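Local coordinates for proteasome assembly chaperone 2 (PAC2) homologue Rv2125 (Mycobacterium tuberculosis, PDB 5UN0), which is a PAC2-family homologue of eukaryotic proteasome assembly chaperones and probably assembles as a trimer, although its own cellular role is not established, at residues Glu39-Asn47 with Val86-Phe95. Sequence-based numbering, arbitrary orientation.
Sequences EAYYDYQVN and VEPNMRWRTF
Tyr41 and Phe95 meet edge to face: the edge of Phe95 points at one face of the Tyr41 ring, with the planes 84° apart and the centroids separated by 5.3 Å. Phe95 CB lies over the same ring in a CH-pi contact, while Ala40 CB, from the tyrosine's own loop, covers the opposite face. With CG beside its backbone N (chi1 -53°), Tyr41 lays its ring along the start of the helix, where Arg91 CB approaches CD1 and Met90 O sits at the ring edge. Its hydroxyl continues past these segments to a hydrogen bond with Glu98.

The backbone of the same tyrosine makes the polar link. Tyr41 O accepts from Asn89 N at 2.9 Å and, more weakly, from Met90 N, so one carbonyl bridges two successive amides just ahead of the helix. Next to it, a water joins Ala40 O to Arg91 NE, weakly on the arginine side. Tyr42 turns its ring toward the strand end of 86-95: its CE2 packs on Val86 CG2 and near Pro88, Val86 O lies at the ring edge, and Phe95 CE1 is more distant from the hydroxyl.

Further out, bonds within each segment accompany the contact. Asp43 OD1 accepts from Gln45 N in an Asx turn, and Asp43 O accepts from Asn47 N; Asn47 OD1 lies near Val86 CG2. Within 86-95, Trp92 NE1 donates to Pro88 O, and Pro88 CG lies over the centre of one face of the Phe95 ring. The Trp92 ring also meets Tyr44 of the second subunit.

This illustrates how a sheet edge can be tied to a helix start: the loop from strand 31-36 to the hairpin strand 50-54 packs against the turn linking strand 80-85 to helix 92-105, with helix 155-166 touching Phe95 and Trp92.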
ATOM      1  N   GLU A  39       0.394   4.220 -16.272  1.00 24.98           N
ATOM      2  CA  GLU A  39       1.070   4.245 -14.981  1.00 24.83           C
ATOM      3  C   GLU A  39       0.459   5.309 -14.044  1.00 22.61           C
ATOM      4  O   GLU A  39       0.819   5.393 -12.870  1.00 22.98           O
ATOM      5  CB  GLU A  39       2.597   4.417 -15.180  1.00 25.70           C
ATOM      6  CG  GLU A  39       3.052   5.814 -15.570  1.00 27.03           C
ATOM      7  CD  GLU A  39       4.537   5.892 -15.909  1.00 29.25           C
ATOM      8  OE1 GLU A  39       5.300   4.933 -15.600  1.00 29.06           O
ATOM      9  OE2 GLU A  39       4.940   6.937 -16.485  1.00 30.50           O
ATOM     10  N   ALA A  40      -0.459   6.110 -14.570  1.00 20.17           N
ATOM     11  CA  ALA A  40      -1.282   6.974 -13.732  1.00 19.11           C
ATOM     12  C   ALA A  40      -2.183   6.175 -12.779  1.00 18.05           C
ATOM     13  O   ALA A  40      -2.589   6.687 -11.752  1.00 17.98           O
ATOM     14  CB  ALA A  40      -2.136   7.883 -14.595  1.00 18.57           C
ATOM     15  N   TYR A  41      -2.501   4.941 -13.132  1.00 17.33           N
ATOM     16  CA  TYR A  41      -3.471   4.142 -12.382  1.00 17.43           C
ATOM     17  C   TYR A  41      -2.875   3.121 -11.411  1.00 16.83           C
ATOM     18  O   TYR A  41      -3.572   2.692 -10.513  1.00 16.31           O
ATOM     19  CB  TYR A  41      -4.428   3.435 -13.364  1.00 17.30           C
ATOM     20  CG  TYR A  41      -5.067   4.409 -14.321  1.00 16.70           C
ATOM     21  CD1 TYR A  41      -5.697   5.539 -13.845  1.00 16.80           C
ATOM     22  CD2 TYR A  41      -5.004   4.226 -15.688  1.00 16.47           C
ATOM     23  CE1 TYR A  41      -6.274   6.453 -14.701  1.00 16.79           C
ATOM     24  CE2 TYR A  41      -5.568   5.145 -16.560  1.00 16.47           C
ATOM     25  CZ  TYR A  41      -6.201   6.263 -16.057  1.00 16.33           C
ATOM     26  OH  TYR A  41      -6.779   7.199 -16.877  1.00 15.67           O
ATOM     27  N   TYR A  42      -1.593   2.785 -11.572  1.00 16.94           N
ATOM     28  CA  TYR A  42      -0.987   1.622 -10.895  1.00 17.45           C
ATOM     29  C   TYR A  42       0.192   1.893  -9.959  1.00 17.78           C
ATOM     30  O   TYR A  42       1.187   2.530 -10.346  1.00 18.14           O
ATOM     31  CB  TYR A  42      -0.584   0.565 -11.926  1.00 17.50           C
ATOM     32  CG  TYR A  42      -1.783   0.032 -12.661  1.00 18.21           C
ATOM     33  CD1 TYR A  42      -2.036   0.369 -13.999  1.00 18.31           C
ATOM     34  CD2 TYR A  42      -2.700  -0.783 -12.012  1.00 18.58           C
ATOM     35  CE1 TYR A  42      -3.155  -0.112 -14.667  1.00 17.91           C
ATOM     36  CE2 TYR A  42      -3.810  -1.268 -12.679  1.00 18.74           C
ATOM     37  CZ  TYR A  42      -4.035  -0.927 -13.998  1.00 18.26           C
ATOM     38  OH  TYR A  42      -5.157  -1.431 -14.601  1.00 19.03           O
ATOM     39  N   ASP A  43       0.039   1.392  -8.724  1.00 18.02           N
ATOM     40  CA  ASP A  43       1.088   1.322  -7.684  1.00 17.98           C
ATOM     41  C   ASP A  43       1.745  -0.029  -7.881  1.00 17.57           C
ATOM     42  O   ASP A  43       1.107  -1.068  -7.687  1.00 16.71           O
ATOM     43  CB  ASP A  43       0.472   1.419  -6.264  1.00 18.26           C
ATOM     44  CG  ASP A  43       1.517   1.490  -5.125  1.00 18.46           C
ATOM     45  OD1 ASP A  43       2.404   0.620  -5.048  1.00 18.52           O
ATOM     46  OD2 ASP A  43       1.424   2.411  -4.268  1.00 18.90           O
ATOM     47  N   TYR A  44       3.024  -0.004  -8.259  1.00 17.41           N
ATOM     48  CA  TYR A  44       3.698  -1.195  -8.746  1.00 17.02           C
ATOM     49  C   TYR A  44       4.342  -2.054  -7.664  1.00 17.84           C
ATOM     50  O   TYR A  44       4.795  -3.149  -7.945  1.00 17.91           O
ATOM     51  CB  TYR A  44       4.719  -0.802  -9.788  1.00 16.44           C
ATOM     52  CG  TYR A  44       4.096  -0.266 -11.054  1.00 16.03           C
ATOM     53  CD1 TYR A  44       3.238  -1.048 -11.802  1.00 15.79           C
ATOM     54  CD2 TYR A  44       4.383   1.014 -11.512  1.00 15.83           C
ATOM     55  CE1 TYR A  44       2.663  -0.572 -12.963  1.00 16.05           C
ATOM     56  CE2 TYR A  44       3.815   1.505 -12.686  1.00 15.90           C
ATOM     57  CZ  TYR A  44       2.952   0.706 -13.412  1.00 15.99           C
ATOM     58  OH  TYR A  44       2.365   1.155 -14.582  1.00 15.14           O
ATOM     59  N   GLN A  45       4.383  -1.580  -6.425  1.00 18.52           N
ATOM     60  CA  GLN A  45       4.750  -2.462  -5.323  1.00 18.63           C
ATOM     61  C   GLN A  45       3.552  -3.325  -4.956  1.00 19.32           C
ATOM     62  O   GLN A  45       3.720  -4.453  -4.497  1.00 20.88           O
ATOM     63  CB  GLN A  45       5.224  -1.670  -4.113  1.00 19.02           C
ATOM     64  CG  GLN A  45       6.713  -1.391  -4.108  1.00 19.47           C
ATOM     65  CD  GLN A  45       7.143  -0.519  -2.946  1.00 20.41           C
ATOM     66  OE1 GLN A  45       6.409  -0.338  -1.985  1.00 21.19           O
ATOM     67  NE2 GLN A  45       8.346   0.025  -3.031  1.00 21.35           N
ATOM     68  N   VAL A  46       2.345  -2.804  -5.165  1.00 19.09           N
ATOM     69  CA  VAL A  46       1.138  -3.530  -4.829  1.00 18.80           C
ATOM     70  C   VAL A  46       0.849  -4.500  -5.925  1.00 19.94           C
ATOM     71  O   VAL A  46       0.776  -5.708  -5.685  1.00 21.57           O
ATOM     72  CB  VAL A  46      -0.049  -2.597  -4.684  1.00 18.79           C
ATOM     73  CG1 VAL A  46      -1.312  -3.388  -4.393  1.00 19.13           C
ATOM     74  CG2 VAL A  46       0.214  -1.598  -3.568  1.00 18.90           C
ATOM     75  N   ASN A  47       0.688  -3.965  -7.133  1.00 20.71           N
ATOM     76  CA  ASN A  47       0.557  -4.775  -8.349  1.00 21.35           C
ATOM     77  C   ASN A  47       1.879  -4.871  -9.081  1.00 22.40           C
ATOM     78  O   ASN A  47       2.167  -4.042  -9.969  1.00 23.31           O
ATOM     79  CB  ASN A  47      -0.443  -4.142  -9.324  1.00 21.24           C
ATOM     80  CG  ASN A  47      -1.843  -4.079  -8.780  1.00 20.89           C
ATOM     81  OD1 ASN A  47      -2.534  -3.085  -8.984  1.00 20.99           O
ATOM     82  ND2 ASN A  47      -2.288  -5.141  -8.114  1.00 20.77           N
ATOM     83  N   VAL A  86      -6.567  -6.019 -13.237  1.00 22.69           N
ATOM     84  CA  VAL A  86      -6.423  -5.707 -11.834  1.00 21.53           C
ATOM     85  C   VAL A  86      -7.022  -4.359 -11.493  1.00 20.85           C
ATOM     86  O   VAL A  86      -7.024  -3.429 -12.306  1.00 21.46           O
ATOM     87  CB  VAL A  86      -4.947  -5.700 -11.373  1.00 21.98           C
ATOM     88  CG1 VAL A  86      -4.248  -7.009 -11.738  1.00 22.18           C
ATOM     89  CG2 VAL A  86      -4.203  -4.484 -11.925  1.00 21.75           C
ATOM     90  N   GLU A  87      -7.482  -4.261 -10.253  1.00 19.77           N
ATOM     91  CA  GLU A  87      -8.070  -3.051  -9.742  1.00 19.31           C
ATOM     92  C   GLU A  87      -7.001  -1.993  -9.583  1.00 19.49           C
ATOM     93  O   GLU A  87      -6.099  -2.154  -8.776  1.00 19.58           O
ATOM     94  CB  GLU A  87      -8.742  -3.340  -8.400  1.00 19.10           C
ATOM     95  CG  GLU A  87      -9.272  -2.126  -7.662  1.00 18.75           C
ATOM     96  CD  GLU A  87      -9.789  -2.491  -6.288  1.00 18.08           C
ATOM     97  OE1 GLU A  87      -9.042  -3.109  -5.516  1.00 17.82           O
ATOM     98  OE2 GLU A  87     -10.944  -2.170  -5.984  1.00 17.46           O
ATOM     99  N   PRO A  88      -7.095  -0.894 -10.342  1.00 19.84           N
ATOM    100  CA  PRO A  88      -6.087   0.150 -10.160  1.00 19.75           C
ATOM    101  C   PRO A  88      -5.975   0.618  -8.719  1.00 20.55           C
ATOM    102  O   PRO A  88      -6.892   0.420  -7.919  1.00 21.57           O
ATOM    103  CB  PRO A  88      -6.605   1.296 -11.019  1.00 19.74           C
ATOM    104  CG  PRO A  88      -8.068   1.023 -11.208  1.00 19.93           C
ATOM    105  CD  PRO A  88      -8.157  -0.470 -11.269  1.00 19.88           C
ATOM    106  N   ASN A  89      -4.844   1.219  -8.395  1.00 20.56           N
ATOM    107  CA  ASN A  89      -4.634   1.774  -7.082  1.00 21.07           C
ATOM    108  C   ASN A  89      -4.986   3.253  -6.959  1.00 20.79           C
ATOM    109  O   ASN A  89      -5.026   3.793  -5.852  1.00 19.97           O
ATOM    110  CB  ASN A  89      -3.173   1.590  -6.693  1.00 22.06           C
ATOM    111  CG  ASN A  89      -2.782   0.129  -6.554  1.00 22.45           C
ATOM    112  OD1 ASN A  89      -2.827  -0.442  -5.458  1.00 22.11           O
ATOM    113  ND2 ASN A  89      -2.394  -0.483  -7.668  1.00 22.59           N
ATOM    114  N   MET A  90      -5.197   3.924  -8.084  1.00 21.25           N
ATOM    115  CA  MET A  90      -5.357   5.389  -8.059  1.00 21.56           C
ATOM    116  C   MET A  90      -6.029   5.973  -9.286  1.00 20.61           C
ATOM    117  O   MET A  90      -6.219   5.294 -10.285  1.00 20.09           O
ATOM    118  CB  MET A  90      -4.001   6.063  -7.837  1.00 22.27           C
ATOM    119  CG  MET A  90      -2.891   5.455  -8.656  1.00 22.94           C
ATOM    120  SD  MET A  90      -1.259   5.677  -7.964  1.00 25.44           S
ATOM    121  CE  MET A  90      -1.462   4.894  -6.359  1.00 25.26           C
ATOM    122  N   ARG A  91      -6.384   7.246  -9.179  1.00 20.78           N
ATOM    123  CA  ARG A  91      -7.117   7.987 -10.220  1.00 22.19           C
ATOM    124  C   ARG A  91      -8.350   7.239 -10.769  1.00 21.45           C
ATOM    125  O   ARG A  91      -8.645   7.291 -11.966  1.00 21.53           O
ATOM    126  CB  ARG A  91      -6.180   8.434 -11.347  1.00 23.34           C
ATOM    127  CG  ARG A  91      -5.142   9.445 -10.893  1.00 25.15           C
ATOM    128  CD  ARG A  91      -4.648  10.306 -12.052  1.00 27.67           C
ATOM    129  NE  ARG A  91      -3.572  11.231 -11.670  1.00 31.12           N
ATOM    130  CZ  ARG A  91      -3.746  12.428 -11.097  1.00 32.88           C
ATOM    131  NH1 ARG A  91      -4.968  12.866 -10.805  1.00 34.16           N
ATOM    132  NH2 ARG A  91      -2.695  13.192 -10.795  1.00 32.96           N
ATOM    133  N   TRP A  92      -9.041   6.547  -9.864  1.00 20.13           N
ATOM    134  CA  TRP A  92     -10.265   5.816 -10.159  1.00 19.29           C
ATOM    135  C   TRP A  92     -11.228   6.658 -10.967  1.00 19.06           C
ATOM    136  O   TRP A  92     -11.760   6.219 -11.967  1.00 19.48           O
ATOM    137  CB  TRP A  92     -10.938   5.378  -8.844  1.00 18.75           C
ATOM    138  CG  TRP A  92     -10.291   4.227  -8.177  1.00 17.80           C
ATOM    139  CD1 TRP A  92      -9.065   3.725  -8.439  1.00 17.80           C
ATOM    140  CD2 TRP A  92     -10.831   3.434  -7.106  1.00 17.46           C
ATOM    141  NE1 TRP A  92      -8.810   2.647  -7.629  1.00 17.91           N
ATOM    142  CE2 TRP A  92      -9.878   2.451  -6.796  1.00 17.46           C
ATOM    143  CE3 TRP A  92     -12.036   3.451  -6.393  1.00 17.03           C
ATOM    144  CZ2 TRP A  92     -10.077   1.504  -5.792  1.00 17.25           C
ATOM    145  CZ3 TRP A  92     -12.240   2.508  -5.398  1.00 17.09           C
ATOM    146  CH2 TRP A  92     -11.264   1.545  -5.106  1.00 17.38           C
ATOM    147  N   ARG A  93     -11.490   7.860 -10.511  1.00 19.99           N
ATOM    148  CA  ARG A  93     -12.442   8.743 -11.212  1.00 22.29           C
ATOM    149  C   ARG A  93     -12.128   8.905 -12.713  1.00 20.94           C
ATOM    150  O   ARG A  93     -13.015   8.815 -13.547  1.00 20.87           O
ATOM    151  CB  ARG A  93     -12.433  10.121 -10.556  1.00 25.06           C
ATOM    152  CG  ARG A  93     -13.732  10.874 -10.650  1.00 27.86           C
ATOM    153  CD  ARG A  93     -13.707  12.018  -9.653  1.00 29.88           C
ATOM    154  NE  ARG A  93     -13.619  11.527  -8.264  1.00 31.61           N
ATOM    155  CZ  ARG A  93     -12.717  11.916  -7.360  1.00 32.92           C
ATOM    156  NH1 ARG A  93     -11.772  12.803  -7.658  1.00 34.99           N
ATOM    157  NH2 ARG A  93     -12.764  11.425  -6.133  1.00 32.30           N
ATOM    158  N   THR A  94     -10.860   9.149 -13.027  1.00 19.95           N
ATOM    159  CA  THR A  94     -10.389   9.327 -14.390  1.00 19.45           C
ATOM    160  C   THR A  94     -10.258   8.011 -15.159  1.00 19.09           C
ATOM    161  O   THR A  94     -10.368   7.982 -16.403  1.00 18.50           O
ATOM    162  CB  THR A  94      -9.015  10.008 -14.368  1.00 20.04           C
ATOM    163  OG1 THR A  94      -8.964  10.934 -13.275  1.00 18.62           O
ATOM    164  CG2 THR A  94      -8.772  10.745 -15.690  1.00 20.82           C
ATOM    165  N   PHE A  95      -9.988   6.935 -14.410  1.00 18.28           N
ATOM    166  CA  PHE A  95      -9.947   5.563 -14.930  1.00 17.41           C
ATOM    167  C   PHE A  95     -11.321   5.220 -15.457  1.00 17.59           C
ATOM    168  O   PHE A  95     -11.459   4.639 -16.536  1.00 18.71           O
ATOM    169  CB  PHE A  95      -9.565   4.596 -13.804  1.00 17.13           C
ATOM    170  CG  PHE A  95      -9.554   3.132 -14.195  1.00 16.70           C
ATOM    171  CD1 PHE A  95      -8.395   2.537 -14.676  1.00 16.90           C
ATOM    172  CD2 PHE A  95     -10.673   2.343 -14.030  1.00 16.35           C
ATOM    173  CE1 PHE A  95      -8.366   1.200 -15.023  1.00 16.30           C
ATOM    174  CE2 PHE A  95     -10.652   1.006 -14.376  1.00 16.34           C
ATOM    175  CZ  PHE A  95      -9.495   0.435 -14.874  1.00 16.36           C
TER
HETATM  176  O   HOH W   1      -1.842   9.299 -10.994  1.00 22.55           O